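Local coordinates for UPF0141 protein yjdB (Campylobacter jejuni subsp. jejuni HB93-13, PDB 4TN0) that transfers phosphoethanolamine, probably to cell-envelope acceptors, using a zinc-bearing alkaline phosphatase-like periplasmic domain, and is required for polymyxin resistance and motility, at residues T173-T178 / I190-N195; T27-N32 / E229-N234; Y217-F222 / W258-K263; K18-V23 / S283-Y288; N44-K49 / T200-S205. One frame throughout, in Å; residues are numbered along the deposited sequence.

Contact 1: T173-T178 / I190-N195; sequences TPTCDT and INTYDN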
# COMPACT_ATOMS: atom_id res chain seq x y z
N THR A 173 -25.37 -3.57 -1.50
CA THR A 173 -26.38 -2.81 -2.24
C THR A 173 -27.45 -2.19 -1.31
O THR A 173 -27.73 -2.73 -0.24
CB THR A 173 -27.09 -3.71 -3.30
OG1 THR A 173 -27.64 -4.86 -2.65
CG2 THR A 173 -26.10 -4.17 -4.40
N PRO A 174 -28.09 -1.08 -1.73
CA PRO A 174 -27.97 -0.38 -3.02
C PRO A 174 -26.65 0.39 -3.14
O PRO A 174 -25.94 0.49 -2.14
CB PRO A 174 -29.16 0.58 -3.01
CG PRO A 174 -29.40 0.86 -1.53
CD PRO A 174 -29.06 -0.43 -0.82
N THR A 175 -26.32 0.88 -4.33
CA THR A 175 -25.09 1.59 -4.61
C THR A 175 -25.30 3.00 -5.16
O THR A 175 -26.41 3.38 -5.54
CB THR A 175 -24.22 0.80 -5.63
OG1 THR A 175 -24.88 0.76 -6.91
CG2 THR A 175 -23.95 -0.62 -5.14
N CYS A 176 -24.22 3.76 -5.24
CA CYS A 176 -24.24 5.12 -5.74
C CYS A 176 -23.49 5.16 -7.05
O CYS A 176 -22.27 5.26 -7.06
CB CYS A 176 -23.61 6.07 -4.70
SG CYS A 176 -23.37 7.79 -5.17
N ASP A 177 -24.21 5.05 -8.17
CA ASP A 177 -23.56 4.88 -9.48
C ASP A 177 -23.47 6.22 -10.20
O ASP A 177 -23.91 6.37 -11.34
CB ASP A 177 -24.30 3.83 -10.32
CG ASP A 177 -24.42 2.47 -9.61
OD1 ASP A 177 -23.54 2.09 -8.82
OD2 ASP A 177 -25.47 1.81 -9.77
N THR A 178 -22.86 7.19 -9.53
CA THR A 178 -22.68 8.51 -10.10
C THR A 178 -21.46 9.15 -9.45
O THR A 178 -21.03 8.71 -8.38
CB THR A 178 -23.95 9.39 -9.85
OG1 THR A 178 -23.72 10.72 -10.32
CG2 THR A 178 -24.30 9.43 -8.39
N ILE A 190 -21.74 4.55 0.97
CA ILE A 190 -20.85 3.69 1.76
C ILE A 190 -20.74 2.31 1.13
O ILE A 190 -19.63 1.72 1.09
CB ILE A 190 -21.32 3.56 3.23
CG1 ILE A 190 -21.56 4.94 3.85
CG2 ILE A 190 -20.36 2.69 4.05
CD1 ILE A 190 -20.35 5.74 4.04
N ASN A 191 -21.87 1.77 0.68
CA ASN A 191 -21.87 0.45 0.05
C ASN A 191 -20.92 0.44 -1.14
O ASN A 191 -20.09 -0.45 -1.28
CB ASN A 191 -23.27 0.05 -0.42
CG ASN A 191 -24.22 -0.33 0.72
OD1 ASN A 191 -23.79 -0.67 1.82
ND2 ASN A 191 -25.51 -0.30 0.42
N THR A 192 -21.03 1.47 -1.97
CA THR A 192 -20.20 1.57 -3.16
C THR A 192 -18.73 1.62 -2.80
O THR A 192 -17.89 0.98 -3.44
CB THR A 192 -20.56 2.82 -3.97
OG1 THR A 192 -21.99 2.96 -4.00
CG2 THR A 192 -20.02 2.73 -5.39
N TYR A 193 -18.43 2.39 -1.75
CA TYR A 193 -17.06 2.56 -1.27
C TYR A 193 -16.52 1.23 -0.75
O TYR A 193 -15.36 0.88 -1.02
CB TYR A 193 -16.99 3.67 -0.19
CG TYR A 193 -15.59 3.91 0.34
CD1 TYR A 193 -14.65 4.61 -0.41
CD2 TYR A 193 -15.21 3.44 1.60
CE1 TYR A 193 -13.35 4.82 0.06
CE2 TYR A 193 -13.92 3.66 2.09
CZ TYR A 193 -13.00 4.35 1.31
OH TYR A 193 -11.73 4.57 1.78
N ASP A 194 -17.37 0.50 -0.02
CA ASP A 194 -17.01 -0.79 0.55
C ASP A 194 -16.79 -1.88 -0.50
O ASP A 194 -15.91 -2.76 -0.35
CB ASP A 194 -18.08 -1.23 1.54
CG ASP A 194 -18.01 -0.47 2.83
OD1 ASP A 194 -17.02 0.26 3.03
OD2 ASP A 194 -18.91 -0.63 3.68
N ASN A 195 -17.58 -1.83 -1.57
CA ASN A 195 -17.36 -2.72 -2.70
C ASN A 195 -15.96 -2.56 -3.26
O ASN A 195 -15.32 -3.56 -3.60
CB ASN A 195 -18.38 -2.47 -3.82
CG ASN A 195 -19.75 -2.97 -3.49
OD1 ASN A 195 -19.93 -3.79 -2.59
ND2 ASN A 195 -20.75 -2.45 -4.20

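Contact 2: T27-N32 / E229-N234; sequences TARAAN and ESLGEN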
# COMPACT_ATOMS: atom_id res chain seq x y z
N THR A 27 -6.85 5.65 -1.72
CA THR A 27 -8.07 6.23 -1.15
C THR A 27 -8.75 5.33 -0.09
O THR A 27 -9.72 5.72 0.59
CB THR A 27 -9.05 6.60 -2.33
OG1 THR A 27 -8.41 7.56 -3.19
CG2 THR A 27 -10.36 7.17 -1.84
N ALA A 28 -8.22 4.12 0.10
CA ALA A 28 -8.78 3.24 1.12
C ALA A 28 -8.50 3.76 2.54
O ALA A 28 -7.37 4.15 2.87
CB ALA A 28 -8.23 1.83 0.97
N ARG A 29 -9.54 3.73 3.38
CA ARG A 29 -9.45 4.23 4.72
C ARG A 29 -9.69 3.07 5.66
O ARG A 29 -10.49 2.19 5.37
CB ARG A 29 -10.48 5.35 4.96
CG ARG A 29 -11.91 4.88 5.25
CD ARG A 29 -12.90 6.05 5.17
NE ARG A 29 -14.19 5.69 5.77
CZ ARG A 29 -15.21 6.54 5.93
NH1 ARG A 29 -15.11 7.80 5.52
NH2 ARG A 29 -16.33 6.13 6.49
N ALA A 30 -8.99 3.09 6.80
CA ALA A 30 -8.96 1.99 7.76
C ALA A 30 -10.32 1.71 8.41
O ALA A 30 -10.64 0.56 8.69
CB ALA A 30 -7.90 2.26 8.84
N ALA A 31 -11.07 2.78 8.69
CA ALA A 31 -12.35 2.69 9.41
C ALA A 31 -13.36 1.75 8.74
O ALA A 31 -14.37 1.39 9.34
CB ALA A 31 -12.96 4.08 9.57
N ASN A 32 -13.12 1.40 7.48
CA ASN A 32 -14.05 0.53 6.76
C ASN A 32 -13.45 -0.84 6.47
O ASN A 32 -13.83 -1.52 5.53
CB ASN A 32 -14.52 1.18 5.46
CG ASN A 32 -15.49 2.32 5.70
OD1 ASN A 32 -15.24 3.23 6.49
ND2 ASN A 32 -16.61 2.28 5.00
N GLU A 229 -10.28 8.75 3.02
CA GLU A 229 -11.31 9.41 2.20
C GLU A 229 -12.47 9.83 3.07
O GLU A 229 -12.83 9.12 4.01
CB GLU A 229 -11.81 8.47 1.10
CG GLU A 229 -12.79 9.11 0.11
CD GLU A 229 -12.09 9.86 -1.01
OE1 GLU A 229 -10.95 10.38 -0.80
OE2 GLU A 229 -12.70 9.93 -2.11
N SER A 230 -13.04 10.99 2.78
CA SER A 230 -14.30 11.42 3.42
C SER A 230 -15.52 11.05 2.55
O SER A 230 -15.45 11.14 1.33
CB SER A 230 -14.28 12.92 3.69
OG SER A 230 -13.49 13.19 4.83
N LEU A 231 -16.63 10.69 3.19
CA LEU A 231 -17.82 10.23 2.48
C LEU A 231 -19.07 11.02 2.90
O LEU A 231 -20.14 10.44 3.10
CB LEU A 231 -18.02 8.74 2.72
CG LEU A 231 -16.88 7.82 2.23
CD1 LEU A 231 -17.07 6.44 2.76
CD2 LEU A 231 -16.76 7.77 0.74
N GLY A 232 -18.93 12.34 3.07
CA GLY A 232 -20.06 13.18 3.42
C GLY A 232 -20.19 13.49 4.90
O GLY A 232 -20.97 14.35 5.30
N GLU A 233 -19.47 12.76 5.74
CA GLU A 233 -19.49 13.07 7.15
C GLU A 233 -19.09 14.53 7.35
O GLU A 233 -18.06 14.97 6.84
CB GLU A 233 -18.57 12.15 7.95
CG GLU A 233 -18.74 10.66 7.66
CD GLU A 233 -17.73 10.16 6.62
OE1 GLU A 233 -17.04 11.00 6.00
OE2 GLU A 233 -17.62 8.92 6.45
N ASN A 234 -19.93 15.27 8.07
CA ASN A 234 -19.68 16.68 8.35
C ASN A 234 -19.54 17.50 7.07
O ASN A 234 -18.88 18.54 7.04
CB ASN A 234 -18.43 16.79 9.23
CG ASN A 234 -18.57 16.00 10.52
OD1 ASN A 234 -19.29 16.40 11.45
ND2 ASN A 234 -17.93 14.84 10.57

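Contact 3: Y217-F222 / W258-K263; sequences YESSLF and WSNDEK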
# COMPACT_ATOMS: atom_id res chain seq x y z
N TYR A 217 10.83 -19.64 -3.16
CA TYR A 217 11.15 -18.34 -2.55
C TYR A 217 10.51 -18.10 -1.18
O TYR A 217 9.50 -18.72 -0.81
CB TYR A 217 10.71 -17.21 -3.47
CG TYR A 217 11.52 -17.04 -4.72
CD1 TYR A 217 12.57 -16.12 -4.77
CD2 TYR A 217 11.24 -17.77 -5.87
CE1 TYR A 217 13.31 -15.94 -5.91
CE2 TYR A 217 11.98 -17.59 -7.02
CZ TYR A 217 13.01 -16.67 -7.04
OH TYR A 217 13.75 -16.48 -8.19
N GLU A 218 11.10 -17.18 -0.43
CA GLU A 218 10.46 -16.63 0.74
C GLU A 218 9.66 -15.40 0.28
O GLU A 218 10.24 -14.41 -0.20
CB GLU A 218 11.49 -16.25 1.81
CG GLU A 218 11.12 -15.01 2.62
CD GLU A 218 12.22 -14.55 3.56
OE1 GLU A 218 12.25 -13.35 3.92
OE2 GLU A 218 13.06 -15.41 3.94
N SER A 219 8.34 -15.47 0.41
CA SER A 219 7.47 -14.47 -0.20
C SER A 219 6.71 -13.67 0.84
O SER A 219 6.22 -14.21 1.84
CB SER A 219 6.49 -15.13 -1.17
OG SER A 219 7.17 -15.74 -2.25
N SER A 220 6.63 -12.37 0.60
CA SER A 220 5.83 -11.50 1.45
C SER A 220 4.96 -10.55 0.63
O SER A 220 5.35 -10.10 -0.45
CB SER A 220 6.72 -10.72 2.39
OG SER A 220 7.46 -11.60 3.21
N LEU A 221 3.76 -10.28 1.15
CA LEU A 221 2.91 -9.21 0.65
C LEU A 221 2.77 -8.10 1.69
O LEU A 221 2.42 -8.35 2.86
CB LEU A 221 1.53 -9.75 0.27
CG LEU A 221 0.45 -8.69 0.04
CD1 LEU A 221 0.78 -7.82 -1.15
CD2 LEU A 221 -0.91 -9.36 -0.16
N PHE A 222 3.06 -6.87 1.27
CA PHE A 222 2.76 -5.72 2.10
C PHE A 222 1.89 -4.75 1.32
O PHE A 222 2.25 -4.32 0.21
CB PHE A 222 4.02 -5.01 2.61
CG PHE A 222 3.73 -3.97 3.66
CD1 PHE A 222 3.05 -4.31 4.81
CD2 PHE A 222 4.12 -2.66 3.49
CE1 PHE A 222 2.75 -3.37 5.77
CE2 PHE A 222 3.84 -1.72 4.43
CZ PHE A 222 3.15 -2.07 5.59
N TRP A 258 1.38 -10.16 4.79
CA TRP A 258 1.35 -11.61 4.73
C TRP A 258 2.70 -12.14 4.29
O TRP A 258 3.39 -11.54 3.46
CB TRP A 258 0.25 -12.09 3.79
CG TRP A 258 0.22 -13.58 3.64
CD1 TRP A 258 -0.52 -14.45 4.37
CD2 TRP A 258 0.95 -14.37 2.69
NE1 TRP A 258 -0.30 -15.74 3.95
CE2 TRP A 258 0.60 -15.71 2.92
CE3 TRP A 258 1.87 -14.07 1.68
CZ2 TRP A 258 1.14 -16.76 2.17
CZ3 TRP A 258 2.40 -15.10 0.94
CH2 TRP A 258 2.03 -16.43 1.19
N SER A 259 3.07 -13.30 4.82
CA SER A 259 4.29 -13.97 4.41
C SER A 259 4.12 -15.46 4.58
O SER A 259 3.35 -15.90 5.43
CB SER A 259 5.49 -13.49 5.21
OG SER A 259 6.69 -14.02 4.69
N ASN A 260 4.85 -16.24 3.78
CA ASN A 260 4.90 -17.69 3.95
C ASN A 260 5.94 -18.06 5.00
O ASN A 260 5.87 -19.12 5.61
CB ASN A 260 5.21 -18.37 2.62
CG ASN A 260 6.44 -17.80 1.95
OD1 ASN A 260 7.32 -17.26 2.61
ND2 ASN A 260 6.50 -17.91 0.62
N ASP A 261 6.88 -17.14 5.21
CA ASP A 261 7.80 -17.21 6.33
C ASP A 261 7.04 -16.78 7.56
O ASP A 261 6.85 -15.58 7.78
CB ASP A 261 9.01 -16.29 6.07
CG ASP A 261 10.02 -16.28 7.21
OD1 ASP A 261 9.65 -16.44 8.39
OD2 ASP A 261 11.22 -16.09 6.90
N GLU A 262 6.63 -17.73 8.39
CA GLU A 262 5.76 -17.37 9.49
C GLU A 262 6.50 -16.86 10.71
O GLU A 262 5.96 -16.85 11.82
CB GLU A 262 4.80 -18.51 9.86
CG GLU A 262 3.51 -18.41 9.01
CD GLU A 262 2.36 -19.26 9.53
OE1 GLU A 262 2.59 -20.08 10.45
OE2 GLU A 262 1.22 -19.09 9.03
N LYS A 263 7.73 -16.44 10.51
CA LYS A 263 8.43 -15.81 11.61
C LYS A 263 8.27 -14.30 11.44
O LYS A 263 8.12 -13.54 12.41
CB LYS A 263 9.91 -16.21 11.62
CG LYS A 263 10.74 -15.46 12.63
CD LYS A 263 11.66 -14.44 12.00
CE LYS A 263 12.48 -13.75 13.08
NZ LYS A 263 13.77 -13.18 12.59

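Contact 4: K18-V23 / S283-Y288; sequences KLLVLV and STLLGY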
# COMPACT_ATOMS: atom_id res chain seq x y z
N LYS A 18 14.37 -14.49 -2.15
CA LYS A 18 13.36 -13.58 -1.58
C LYS A 18 12.44 -12.90 -2.61
O LYS A 18 12.87 -12.53 -3.72
CB LYS A 18 14.05 -12.50 -0.73
CG LYS A 18 14.60 -12.95 0.61
CD LYS A 18 15.34 -11.80 1.28
CE LYS A 18 15.60 -12.08 2.75
NZ LYS A 18 14.42 -11.74 3.61
N LEU A 19 11.17 -12.74 -2.23
CA LEU A 19 10.20 -12.00 -3.06
C LEU A 19 9.25 -11.15 -2.23
O LEU A 19 8.40 -11.69 -1.51
CB LEU A 19 9.38 -12.97 -3.91
CG LEU A 19 8.21 -12.36 -4.69
CD1 LEU A 19 8.68 -11.22 -5.58
CD2 LEU A 19 7.48 -13.42 -5.51
N LEU A 20 9.35 -9.83 -2.36
CA LEU A 20 8.40 -8.93 -1.69
C LEU A 20 7.47 -8.28 -2.73
O LEU A 20 7.93 -7.70 -3.72
CB LEU A 20 9.13 -7.86 -0.85
CG LEU A 20 8.22 -6.87 -0.11
CD1 LEU A 20 7.31 -7.63 0.84
CD2 LEU A 20 8.99 -5.80 0.66
N VAL A 21 6.17 -8.44 -2.51
CA VAL A 21 5.17 -7.74 -3.31
C VAL A 21 4.61 -6.60 -2.46
O VAL A 21 3.99 -6.83 -1.42
CB VAL A 21 4.02 -8.68 -3.79
CG1 VAL A 21 2.90 -7.87 -4.42
CG2 VAL A 21 4.52 -9.74 -4.78
N LEU A 22 4.91 -5.37 -2.89
CA LEU A 22 4.45 -4.17 -2.19
C LEU A 22 3.24 -3.61 -2.92
O LEU A 22 3.34 -3.19 -4.07
CB LEU A 22 5.55 -3.11 -2.15
CG LEU A 22 5.24 -1.78 -1.49
CD1 LEU A 22 4.98 -1.96 0.00
CD2 LEU A 22 6.39 -0.82 -1.71
N VAL A 23 2.09 -3.60 -2.28
CA VAL A 23 0.94 -3.04 -2.97
C VAL A 23 0.59 -1.66 -2.41
O VAL A 23 0.19 -1.54 -1.26
CB VAL A 23 -0.28 -3.97 -2.89
CG1 VAL A 23 -1.44 -3.35 -3.64
CG2 VAL A 23 0.06 -5.31 -3.51
N SER A 283 12.51 2.17 6.20
CA SER A 283 13.42 1.21 6.83
C SER A 283 12.91 -0.21 6.65
O SER A 283 13.71 -1.15 6.55
CB SER A 283 13.60 1.49 8.33
OG SER A 283 14.35 2.67 8.56
N THR A 284 11.58 -0.37 6.56
CA THR A 284 11.00 -1.70 6.37
C THR A 284 11.43 -2.27 5.03
O THR A 284 11.69 -3.47 4.92
CB THR A 284 9.45 -1.68 6.43
OG1 THR A 284 9.03 -1.31 7.75
CG2 THR A 284 8.88 -3.05 6.12
N LEU A 285 11.56 -1.40 4.03
CA LEU A 285 11.95 -1.83 2.69
C LEU A 285 13.46 -2.10 2.57
O LEU A 285 13.89 -3.01 1.86
CB LEU A 285 11.51 -0.77 1.67
CG LEU A 285 10.03 -0.67 1.29
CD1 LEU A 285 9.91 0.41 0.25
CD2 LEU A 285 9.47 -1.98 0.74
N LEU A 286 14.27 -1.30 3.26
CA LEU A 286 15.70 -1.56 3.28
C LEU A 286 15.93 -2.85 4.06
O LEU A 286 16.55 -3.79 3.57
CB LEU A 286 16.46 -0.40 3.90
CG LEU A 286 16.48 0.93 3.15
CD1 LEU A 286 17.65 1.77 3.60
CD2 LEU A 286 16.55 0.68 1.67
N GLY A 287 15.37 -2.90 5.27
CA GLY A 287 15.52 -4.05 6.15
C GLY A 287 15.13 -5.38 5.53
O GLY A 287 15.69 -6.42 5.87
N TYR A 288 14.18 -5.35 4.60
CA TYR A 288 13.66 -6.59 4.06
C TYR A 288 14.69 -7.26 3.18
O TYR A 288 14.76 -8.50 3.14
CB TYR A 288 12.38 -6.36 3.25
CG TYR A 288 11.67 -7.65 2.94
CD1 TYR A 288 11.96 -8.37 1.79
CD2 TYR A 288 10.72 -8.17 3.82
CE1 TYR A 288 11.32 -9.56 1.51
CE2 TYR A 288 10.08 -9.36 3.55
CZ TYR A 288 10.39 -10.05 2.39
OH TYR A 288 9.75 -11.24 2.12

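Contact 5: N44-K49 / T200-S205; sequences NFYTKK and TDYLLS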
# COMPACT_ATOMS: atom_id res chain seq x y z
N ASN A 44 -13.32 -7.35 4.26
CA ASN A 44 -12.12 -8.16 4.23
C ASN A 44 -12.38 -9.67 4.20
O ASN A 44 -11.64 -10.45 4.79
CB ASN A 44 -11.25 -7.79 5.42
CG ASN A 44 -10.86 -6.34 5.41
OD1 ASN A 44 -11.09 -5.61 6.36
ND2 ASN A 44 -10.24 -5.91 4.32
N PHE A 45 -13.46 -10.04 3.52
CA PHE A 45 -13.89 -11.42 3.34
C PHE A 45 -12.80 -12.36 2.81
O PHE A 45 -12.70 -13.51 3.24
CB PHE A 45 -15.08 -11.43 2.41
CG PHE A 45 -15.59 -12.80 2.07
CD1 PHE A 45 -16.41 -13.47 2.95
CD2 PHE A 45 -15.24 -13.40 0.87
CE1 PHE A 45 -16.90 -14.73 2.65
CE2 PHE A 45 -15.72 -14.66 0.56
CZ PHE A 45 -16.55 -15.33 1.45
N TYR A 46 -11.98 -11.89 1.87
CA TYR A 46 -11.01 -12.77 1.22
C TYR A 46 -9.69 -12.96 1.97
O TYR A 46 -9.25 -14.09 2.17
CB TYR A 46 -10.73 -12.26 -0.19
CG TYR A 46 -11.95 -12.35 -1.06
CD1 TYR A 46 -12.81 -11.26 -1.19
CD2 TYR A 46 -12.27 -13.53 -1.72
CE1 TYR A 46 -13.94 -11.35 -1.98
CE2 TYR A 46 -13.40 -13.62 -2.52
CZ TYR A 46 -14.24 -12.53 -2.65
OH TYR A 46 -15.37 -12.61 -3.44
N THR A 47 -9.05 -11.86 2.37
CA THR A 47 -7.77 -11.97 3.08
C THR A 47 -7.98 -12.43 4.54
O THR A 47 -7.01 -12.80 5.21
CB THR A 47 -6.94 -10.65 3.04
OG1 THR A 47 -7.71 -9.56 3.55
CG2 THR A 47 -6.51 -10.33 1.62
N LYS A 48 -9.22 -12.41 5.03
CA LYS A 48 -9.50 -13.00 6.34
C LYS A 48 -9.19 -14.50 6.32
O LYS A 48 -8.78 -15.07 7.33
CB LYS A 48 -10.95 -12.80 6.78
CG LYS A 48 -11.21 -11.59 7.67
CD LYS A 48 -12.72 -11.41 7.96
CE LYS A 48 -12.98 -10.25 8.91
NZ LYS A 48 -14.41 -10.13 9.33
N LYS A 49 -9.41 -15.12 5.17
CA LYS A 49 -9.18 -16.55 5.01
C LYS A 49 -7.70 -16.90 4.91
O LYS A 49 -7.32 -18.06 5.01
CB LYS A 49 -9.96 -17.07 3.79
CG LYS A 49 -11.47 -16.88 4.00
CD LYS A 49 -12.32 -17.42 2.87
CE LYS A 49 -13.80 -17.04 3.09
NZ LYS A 49 -14.75 -17.87 2.27
N THR A 200 -10.50 -4.81 -3.88
CA THR A 200 -9.09 -4.72 -3.52
C THR A 200 -8.72 -5.87 -2.59
O THR A 200 -7.65 -6.46 -2.74
CB THR A 200 -8.76 -3.37 -2.86
OG1 THR A 200 -8.80 -2.35 -3.85
CG2 THR A 200 -7.36 -3.40 -2.25
N ASP A 201 -9.59 -6.22 -1.65
CA ASP A 201 -9.31 -7.34 -0.76
C ASP A 201 -9.12 -8.65 -1.55
O ASP A 201 -8.15 -9.39 -1.33
CB ASP A 201 -10.42 -7.48 0.28
CG ASP A 201 -9.99 -8.31 1.48
OD1 ASP A 201 -9.31 -7.76 2.38
OD2 ASP A 201 -10.34 -9.51 1.55
N TYR A 202 -10.03 -8.92 -2.49
CA TYR A 202 -9.95 -10.11 -3.34
C TYR A 202 -8.64 -10.18 -4.10
O TYR A 202 -7.99 -11.23 -4.16
CB TYR A 202 -11.14 -10.13 -4.31
CG TYR A 202 -10.99 -11.06 -5.51
CD1 TYR A 202 -10.57 -10.58 -6.74
CD2 TYR A 202 -11.29 -12.42 -5.41
CE1 TYR A 202 -10.43 -11.42 -7.83
CE2 TYR A 202 -11.16 -13.27 -6.49
CZ TYR A 202 -10.73 -12.77 -7.70
OH TYR A 202 -10.62 -13.62 -8.79
N LEU A 203 -8.26 -9.06 -4.70
CA LEU A 203 -7.03 -8.99 -5.46
C LEU A 203 -5.81 -9.27 -4.58
O LEU A 203 -4.81 -9.83 -5.05
CB LEU A 203 -6.90 -7.63 -6.12
CG LEU A 203 -7.86 -7.34 -7.26
CD1 LEU A 203 -7.47 -6.03 -7.88
CD2 LEU A 203 -7.85 -8.47 -8.31
N LEU A 204 -5.88 -8.84 -3.33
CA LEU A 204 -4.82 -9.18 -2.39
C LEU A 204 -4.72 -10.68 -2.21
O LEU A 204 -3.64 -11.25 -2.33
CB LEU A 204 -5.01 -8.48 -1.04
CG LEU A 204 -4.33 -7.12 -0.83
CD1 LEU A 204 -4.59 -6.13 -1.95
CD2 LEU A 204 -4.65 -6.54 0.55
N SER A 205 -5.84 -11.35 -1.98
CA SER A 205 -5.76 -12.78 -1.74
C SER A 205 -5.38 -13.54 -3.02
O SER A 205 -4.77 -14.60 -2.95
CB SER A 205 -7.07 -13.31 -1.13
OG SER A 205 -8.08 -13.47 -2.09

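Contact 1: T173-T178 / I190-N195
The flat amide of Asn191 meets the loop 173-178 through its edge: Pro174 O lies exactly in the amide plane, 2.7 Å from Asn191 ND2. The N-H points almost straight at the oxygen (166°) and approaches it within the carbonyl's own plane. CG of Asn191 stands beside its own backbone N (chi1 -73°), which swings the amide out from the helix toward the loop, and the ring atom CD of Pro174, behind a cis peptide bond, passes obliquely by the same nitrogen. The other end of the amide is also held, since Asn191 OD1 accepts from Asn41. Here the loop before helix 186-211 folds back onto the second turn of that helix and is hydrogen-bonded to it by Asn191 and Thr192, while the disulfide Cys176-Cys184 ties the loop to the chain just before the helix. At the residue after Asn191, Thr192 OG1 receives the backbone N-H of Cys176 at 2.7 Å, while the same hydroxyl is bonded to Ala188 O within the helix. Thr192 CG2, anti to the backbone N, rests 3.8 Å from Cys176 O. Thr175 lays CG2 across Asn195 ND2 at about a right angle; that amide is engaged by Phe172 N and Tyr165 OH. Thr175 OG1, in the crowded position between N and carbonyl carbon, turns to Asp177 and donates to OD1 at 2.7 Å from above the carboxylate plane.

Contact 2: T27-N32 / E229-N234
Every nitrogen of the Arg29 guanidinium has an acceptor lying near its plane. The chain leaves the backbone with CG in the crowded position between N and carbonyl carbon (chi1 80°), then runs extended to NE. NE donates to Asn32 OD1 at 2.8 Å, and NH2 reaches the same oxygen along a lone pair, a side-on grip that holds the group's rotation. Asn32 ND2 is hydrogen-bonded to Asp194. At the far end NH1 and NH2 close together on one oxygen of Glu233, with Arg29 NH1 to Glu233 OE2 at 2.9 Å on the syn lone pair; the side chains meet tip to tip, with the guanidinium and carboxylate planes 29° apart. NH1 spends a second hydrogen on Glu229 O at 3.0 Å, nearly straight at 166°. Glu233 is shared in turn: its OE1 takes the backbone N-H of Leu231 at 2.9 Å. Leu231 CD1 lies over one guanidinium face, offset toward the rim. Nearer the zinc, Thr27 CG2 sits 3.3 Å from Glu229 CD, whose oxygens are hydrogen-bonded to Tyr161 and His239. Thr27 N is hydrogen-bonded to the zinc ligand Asp226 in the alkaline phosphatase-like site. The loop after strand 18-24 is thus clasped to the short strand 230-231, with helix 186-211 against Leu231 through Ile190 and Tyr193, and helix 248-251 bringing Tyr249 onto Arg29 in a cation-pi contact.

Contact 3: Y217-F222 / W258-K263
Asn260 illustrates how a side chain can prolong a beta ladder. From CB, its CG takes the crowded position between N and carbonyl carbon (chi1 52°), folding the amide back over the neighbouring strand. OD1 then accepts the backbone N-H of Ser219 at 3.0 Å, from above the carbonyl plane, while ND2 lies 3.3 Å from Ser219 CB and makes a weak bond to Tyr217 O. The ladder joins antiparallel neighbours 218-224 and 252-259 of the central mixed sheet: Leu221 and Trp258 form a hydrogen-bonded pair, with Leu221 N to Trp258 O at 2.7 Å, and Ser220 faces Ser259 in a non-hydrogen-bonded pair. Ser219 O is doubly gripped, by Asn260 N nearly along its axis and by Ser259 OG at 2.9 Å. Ser220 OG has Tyr288 OH as its partner. The Glu218 and Asp261 side chains run side by side with their carboxylates nearly perpendicular, Glu218 OE2 to Asp261 OD2 3.6 Å. Such like charges could raise a pKa, although the salt bridge of Glu218 with Lys18 probably offsets the repulsion.

Contact 4: K18-V23 / S283-Y288
Tyr288 supplies the largest bump, its ring held between the side chains of Lys18 and Leu20. CG stands anti to the backbone N (chi1 -167°), so the ring leaves the helix and lies flat between the two. Lys18 NZ comes over one face, 4.6 Å from the ring centroid of Tyr288 and 18° off the normal, a cation-pi contact. The lysine chain runs extended and then bends at its last torsion, which also lets NZ make a weak bond to Tyr288 O. On the opposite face sits Leu20: its CB presses off-centre against CE1 of Tyr288 at 3.6 Å, and CD2 lies over the rim of the ring near CG. The leucine is thus wedged on both flanks, for its CD2 also touches Leu285 CD2 at 3.9 Å, the chains crossing at about a right angle. Two residues further along the strand, Leu22 CD2 meets that same Leu285 methyl at 4.1 Å, so the tip of Leu285 fits between Leu20 and Leu22. Lys18 NZ forms a salt bridge with Glu218, and the hydroxyl of Tyr288 is bonded to Ser220, both on strand 218-224. Helical segment 283-288 runs almost antiparallel to strand segment 18-23, at 162° with axes 10.9 Å apart, on one face of the central sheet; Leu19, Val21 and Val23 face the other way, onto helix 186-211, which completes the alpha/beta/alpha sandwich.

Contact 5: N44-K49 / T200-S205
Asp201 has CG anti to its backbone N (chi1 -162°), which sends the carboxylate out from helix 186-211 into the turn 44-49, where Thr47 has OG1 in the crowded position between N and carbonyl carbon (chi1 55°) and so meets it. Each oxygen of the acid is held twice. OD1 of Asp201 takes the Thr47 OG1 hydroxyl at 2.7 Å and Asn44 ND2 at 2.8 Å; OD2 takes Thr47 N at 2.8 Å, close to straight, and the Tyr46 N-H weakly. Asn44 ND2 and both groups of Thr47 approach from above the carboxylate plane. Asn44 OD1 accepts from Leu35. Beside this polar core the tyrosines form an edge-to-face pair: the edge of Tyr202 is turned to the face of Tyr46, with planes at 76°, and Tyr202 CB lies over that same face. Phe45 CD2 lies over the centre of the opposite face. Thr47 CG2 meets Leu204 CB at 3.6 Å. The contact ties the loop between strands 18-24 and 53-59 to helix 186-211 of the alkaline phosphatase-like domain. Three firm donors and a weak one around a buried carboxylate should stabilise its negative charge, consistent with a lowered pKa.

From the N terminus, strand 18-24 opens contact 4, which closes only at helix 281-288 and so encloses all the others. The loop following that strand opens contact 2 at 27-32 and contact 5 at 44-49. Contact 1, a short loop inside contact 5, closes first at 190-195; contact 5 closes next on the same helix, 186-211, and lies within contact 2, which ends at 229-234. Contact 3 starts on strand 218-224, before contact 2 has closed, and so crosses it before ending at strand 252-259. Contacts 3 and 4 meet on neighbouring sheet strands; contacts 1 and 2 touch where helix 186-211 reaches the loop beside the zinc site.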